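Local structure of putative pectin lyase (Geobacillus virus E2, 7CHU) at the interface of chains A and B. The protein serves as the tailspike protein of a deep-sea thermophilic bacteriophage, and probably binds and perhaps cleaves polysaccharide on the host cell surface. Sequence-based numbering; all coordinates share one arbitrary frame. Chains: chain A/B, Putative pectin lyase.

Contact 1: the interface of chains A and B. Residues chain A 389-390, 396, 406; chain B 359, 383, 385, 399.
A:Asp389 and A:Phe390 lie in an extended loop that faces B:Leu359, a loop residue with positive phi (63°), B:Glu383, in the loop just before strand 385-387, and B:Phe385, its first residue. The centre is a meeting of two carboxylates. A:Asp389 and B:Glu383 reach toward each other from opposite directions, their planes 28° apart. OD2 of A:Asp389 lies 2.6 Å from OE2 of B:Glu383. Two bare carboxylates would repel at this distance, so a proton may be shared, although none is seen. The side chain of B:Glu383 is extended beyond CG, and this brings its carboxylate up to the partner chain.

A:Lys396 probably offsets the gathered negative charge. Its NZ donates to OD1 of A:Asp389 at 2.8 Å, from above the carboxylate plane. The same NZ forms a longer salt bridge to OE2 of B:Glu383, 3.3 Å away and weak as a hydrogen bond. The lysine chain is bent at chi2 (-58°), and its methylenes run over one face of the B:Trp399 indole. CG sits 3.5 Å from the centroid of the six-membered ring, and CE lies over the five-membered ring. On its way the lysine also brings CB near the ring atom CE1 of B:Phe385.

Two waters extend the polar network across the interface. Water 2 joins NZ of A:Lys396, OD2 of A:Asp406 (2.7 Å) and OE1 of B:Glu383. Water 1 joins OD1 of A:Asp389, the backbone O of A:Phe390 and OE2 of B:Glu383.

Van der Waals contacts flank the acids. CB of A:Asp389 packs on CB of B:Phe385 at 3.6 Å. Methyl CD1 of B:Leu359 touches the carboxylate carbon CG of A:Asp389 at 3.5 Å, the leucine lying across the aspartate, nearly perpendicular to it. The CB methylene of A:Asp406 rests by the indole NE1 of B:Trp399, 3.6 Å away. The site joins neighbouring subunits of the trimeric assembly through charge, water and aromatic packing, and probably adds to its stability.

Contact 2: the interface of chains A and B. Residues chain A 409-411, 438-439; chain B 402, 414-415.
A:Ile438 and B:Gln415 form the apolar centre. Methyl CG2 of A:Ile438 packs against CB of B:Gln415 at 3.7 Å. The two side chains run antiparallel alongside one another. Beside them, CB of A:Leu411 faces CB of B:Ser402 at 3.9 Å. The leucine also sends methyl CD2 toward the backbone of B:Phe414, 3.6 Å from its O. The phenyl ring of B:Phe414 points away from chain A, and its part here is made by the backbone.

Further out, the aliphatic stem of B:Gln415 lies along the backbone of chain A. Its CG is 3.5 Å from the carbonyl O of A:Ile438 and also rests near the carbonyl carbon of A:Ala439. CG is anti to the backbone N (chi1 -176°), and the chain then bends at chi2 (65°). This bend turns the amide toward A:Gly409 and A:Leu411.

The amide of B:Gln415 makes the polar rim. Its carbonyl OE1 accepts a hydrogen bond from the hydroxyl OG of B:Ser402 at 2.7 Å. The hydroxyl approaches in the carbonyl plane, on a lone pair, with an angle of 125° at OE1. This bond within chain B would steady the amide and limit its rotation. OE1 also lies 3.3 Å from the backbone N of A:Leu411, whose N-H is turned instead toward the carbonyl O of A:Ile438 in its own chain. NE2 lies 3.5 Å from the carbonyl O of A:Gly409. Both are close approaches that are not counted as bonds.

The site joins strand ends and the adjoining loop residues A:Gly409 and A:Ala439. It sits in the C-terminal part of the chain, where neighbouring subunits meet through beta-strands. Strand 410-415 takes part in both subunits, with its beginning used in chain A and its end in chain B. The end of strand 433-438 in chain A and the start of strand 402-407 in chain B also take part.

Contact 1: the interface of chains A and B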
loop_
_atom_site.group_PDB
_atom_site.type_symbol
_atom_site.label_atom_id
_atom_site.label_comp_id
_atom_site.label_asym_id
_atom_site.label_seq_id
_atom_site.Cartn_x
_atom_site.Cartn_y
_atom_site.Cartn_z
ATOM N N ASP A 389 19.840 -1.289 5.585
ATOM C CA ASP A 389 21.149 -1.601 4.995
ATOM C C ASP A 389 21.328 -0.788 3.718
ATOM O O ASP A 389 20.746 -1.114 2.676
ATOM C CB ASP A 389 21.293 -3.095 4.719
ATOM C CG ASP A 389 22.753 -3.520 4.520
ATOM O OD1 ASP A 389 23.645 -2.651 4.433
ATOM O OD2 ASP A 389 22.995 -4.738 4.455
ATOM N N PHE A 390 22.126 0.266 3.818
ATOM C CA PHE A 390 22.442 1.161 2.718
ATOM C C PHE A 390 23.809 0.819 2.139
ATOM O O PHE A 390 24.708 0.368 2.854
ATOM C CB PHE A 390 22.465 2.624 3.176
ATOM C CG PHE A 390 21.157 3.144 3.727
ATOM C CD1 PHE A 390 20.921 3.169 5.094
ATOM C CD2 PHE A 390 20.176 3.645 2.882
ATOM C CE1 PHE A 390 19.732 3.686 5.616
ATOM C CE2 PHE A 390 18.974 4.151 3.404
ATOM C CZ PHE A 390 18.757 4.165 4.762
ATOM N N LYS A 396 24.056 -0.733 10.746
ATOM C CA LYS A 396 22.835 -1.422 10.326
ATOM C C LYS A 396 21.673 -1.222 11.279
ATOM O O LYS A 396 20.550 -1.021 10.829
ATOM C CB LYS A 396 23.066 -2.930 10.176
ATOM C CG LYS A 396 24.366 -3.314 9.446
ATOM C CD LYS A 396 24.438 -2.715 8.042
ATOM C CE LYS A 396 25.670 -3.232 7.288
ATOM N NZ LYS A 396 25.916 -2.435 6.060
ATOM N N ASP A 406 28.712 -3.316 10.724
ATOM C CA ASP A 406 29.760 -4.057 10.035
ATOM C C ASP A 406 31.072 -3.319 10.290
ATOM O O ASP A 406 31.236 -2.177 9.853
ATOM C CB ASP A 406 29.433 -4.120 8.544
ATOM C CG ASP A 406 30.493 -4.851 7.725
ATOM O OD1 ASP A 406 31.540 -5.273 8.279
ATOM O OD2 ASP A 406 30.265 -5.003 6.509
ATOM N N LEU B 359 22.019 -6.395 -1.419
ATOM C CA LEU B 359 21.322 -5.313 -0.725
ATOM C C LEU B 359 19.800 -5.452 -0.814
ATOM O O LEU B 359 19.060 -4.479 -0.636
ATOM C CB LEU B 359 21.796 -3.937 -1.224
ATOM C CG LEU B 359 22.979 -3.345 -0.439
ATOM C CD1 LEU B 359 22.679 -3.236 1.046
ATOM C CD2 LEU B 359 24.237 -4.175 -0.635
ATOM N N GLU B 383 26.228 -9.484 -0.029
ATOM C CA GLU B 383 25.568 -8.999 1.178
ATOM C C GLU B 383 24.094 -8.702 0.912
ATOM O O GLU B 383 23.757 -7.915 0.024
ATOM C CB GLU B 383 26.256 -7.738 1.709
ATOM C CG GLU B 383 25.470 -7.084 2.869
ATOM C CD GLU B 383 26.186 -5.884 3.481
ATOM O OE1 GLU B 383 27.420 -5.824 3.384
ATOM O OE2 GLU B 383 25.523 -4.999 4.063
ATOM N N PHE B 385 20.295 -8.248 3.548
ATOM C CA PHE B 385 19.928 -7.859 4.901
ATOM C C PHE B 385 18.606 -8.498 5.282
ATOM O O PHE B 385 17.675 -8.542 4.467
ATOM C CB PHE B 385 19.828 -6.336 4.993
ATOM C CG PHE B 385 19.534 -5.807 6.383
ATOM C CD1 PHE B 385 20.491 -5.868 7.384
ATOM C CD2 PHE B 385 18.301 -5.230 6.672
ATOM C CE1 PHE B 385 20.222 -5.372 8.659
ATOM C CE2 PHE B 385 18.028 -4.731 7.935
ATOM C CZ PHE B 385 18.992 -4.791 8.927
ATOM N N TRP B 399 23.206 -9.731 8.215
ATOM C CA TRP B 399 23.627 -9.334 6.886
ATOM C C TRP B 399 24.875 -10.140 6.572
ATOM O O TRP B 399 25.700 -10.399 7.457
ATOM C CB TRP B 399 23.896 -7.826 6.773
ATOM C CG TRP B 399 25.045 -7.372 7.639
ATOM C CD1 TRP B 399 26.354 -7.237 7.262
ATOM C CD2 TRP B 399 24.985 -7.020 9.030
ATOM N NE1 TRP B 399 27.109 -6.822 8.340
ATOM C CE2 TRP B 399 26.294 -6.691 9.437
ATOM C CE3 TRP B 399 23.947 -6.939 9.969
ATOM C CZ2 TRP B 399 26.593 -6.269 10.739
ATOM C CZ3 TRP B 399 24.245 -6.546 11.272
ATOM C CH2 TRP B 399 25.561 -6.211 11.642
HETATM O O HOH W 1 26.231 -1.977 3.037
HETATM O O HOH W 2 28.272 -3.658 5.267
#

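Contact 2: the interface of chains A and B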
loop_
_atom_site.group_PDB
_atom_site.type_symbol
_atom_site.label_atom_id
_atom_site.label_comp_id
_atom_site.label_asym_id
_atom_site.label_seq_id
_atom_site.Cartn_x
_atom_site.Cartn_y
_atom_site.Cartn_z
ATOM N N GLY A 409 34.042 -6.243 8.137
ATOM C CA GLY A 409 33.699 -7.649 8.009
ATOM C C GLY A 409 33.371 -8.346 9.309
ATOM O O GLY A 409 33.013 -9.525 9.289
ATOM N N ARG A 410 33.483 -7.658 10.434
ATOM C CA ARG A 410 33.143 -8.212 11.727
ATOM C C ARG A 410 31.742 -7.772 12.148
ATOM O O ARG A 410 31.257 -6.707 11.748
ATOM C CB ARG A 410 34.175 -7.775 12.766
ATOM C CG ARG A 410 35.665 -7.966 12.339
ATOM C CD ARG A 410 36.587 -7.205 13.300
ATOM N NE ARG A 410 38.000 -7.307 12.939
ATOM C CZ ARG A 410 38.614 -6.545 12.030
ATOM N NH1 ARG A 410 37.945 -5.605 11.362
ATOM N NH2 ARG A 410 39.913 -6.732 11.779
ATOM N N LEU A 411 31.101 -8.588 12.979
ATOM C CA LEU A 411 29.863 -8.166 13.638
ATOM C C LEU A 411 30.243 -7.345 14.864
ATOM O O LEU A 411 30.996 -7.818 15.724
ATOM C CB LEU A 411 29.002 -9.364 14.031
ATOM C CG LEU A 411 27.832 -9.147 14.998
ATOM C CD1 LEU A 411 26.862 -8.092 14.468
ATOM C CD2 LEU A 411 27.110 -10.457 15.274
ATOM N N ILE A 438 33.257 -9.034 16.543
ATOM C CA ILE A 438 33.299 -10.492 16.443
ATOM C C ILE A 438 33.743 -10.854 15.029
ATOM O O ILE A 438 33.021 -10.599 14.063
ATOM C CB ILE A 438 31.935 -11.103 16.785
ATOM C CG1 ILE A 438 31.498 -10.660 18.193
ATOM C CG2 ILE A 438 31.941 -12.610 16.638
ATOM C CD1 ILE A 438 30.018 -10.957 18.448
ATOM N N ALA A 439 34.938 -11.435 14.900
ATOM C CA ALA A 439 35.548 -11.695 13.607
ATOM C C ALA A 439 35.331 -13.143 13.194
ATOM O O ALA A 439 34.836 -13.967 13.963
ATOM C CB ALA A 439 37.045 -11.373 13.650
ATOM N N SER B 402 26.998 -12.157 9.380
ATOM C CA SER B 402 26.912 -11.590 10.716
ATOM C C SER B 402 25.483 -11.781 11.206
ATOM O O SER B 402 24.546 -11.303 10.556
ATOM C CB SER B 402 27.258 -10.102 10.678
ATOM O OG SER B 402 28.533 -9.870 10.095
ATOM N N PHE B 414 26.630 -14.011 16.428
ATOM C CA PHE B 414 27.542 -14.969 15.810
ATOM C C PHE B 414 28.103 -14.406 14.512
ATOM O O PHE B 414 27.401 -13.711 13.761
ATOM C CB PHE B 414 26.810 -16.301 15.516
ATOM C CG PHE B 414 26.705 -17.227 16.692
ATOM C CD1 PHE B 414 27.137 -16.835 17.962
ATOM C CD2 PHE B 414 26.206 -18.512 16.524
ATOM C CE1 PHE B 414 27.072 -17.707 19.041
ATOM C CE2 PHE B 414 26.137 -19.384 17.588
ATOM C CZ PHE B 414 26.573 -18.995 18.845
ATOM N N GLN B 415 29.357 -14.760 14.224
ATOM C CA GLN B 415 30.013 -14.450 12.956
ATOM C C GLN B 415 30.411 -15.751 12.259
ATOM O O GLN B 415 31.194 -16.545 12.800
ATOM C CB GLN B 415 31.240 -13.554 13.161
ATOM C CG GLN B 415 31.924 -13.115 11.853
ATOM C CD GLN B 415 31.042 -12.223 10.970
ATOM O OE1 GLN B 415 30.306 -11.370 11.460
ATOM N NE2 GLN B 415 31.123 -12.422 9.661
#

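The C-alpha centres of contact 1 and contact 2 are about 13 Å apart, so they are neighbouring patches of one subunit interface. Strand 402-407 links them. In chain A it supplies A:Asp406 to contact 1, and in chain B it supplies B:Ser402 to contact 2. Short strand 398-399, which holds B:Trp399, lies just ahead of B:Ser402 in sequence. Contact 1 is charged and hydrated, whereas contact 2 rests on close packing around one glutamine. The two chains present different residues to each other, as expected in a three-subunit spike where each chain would use one set on each side. The paired patches may together secure the subunits.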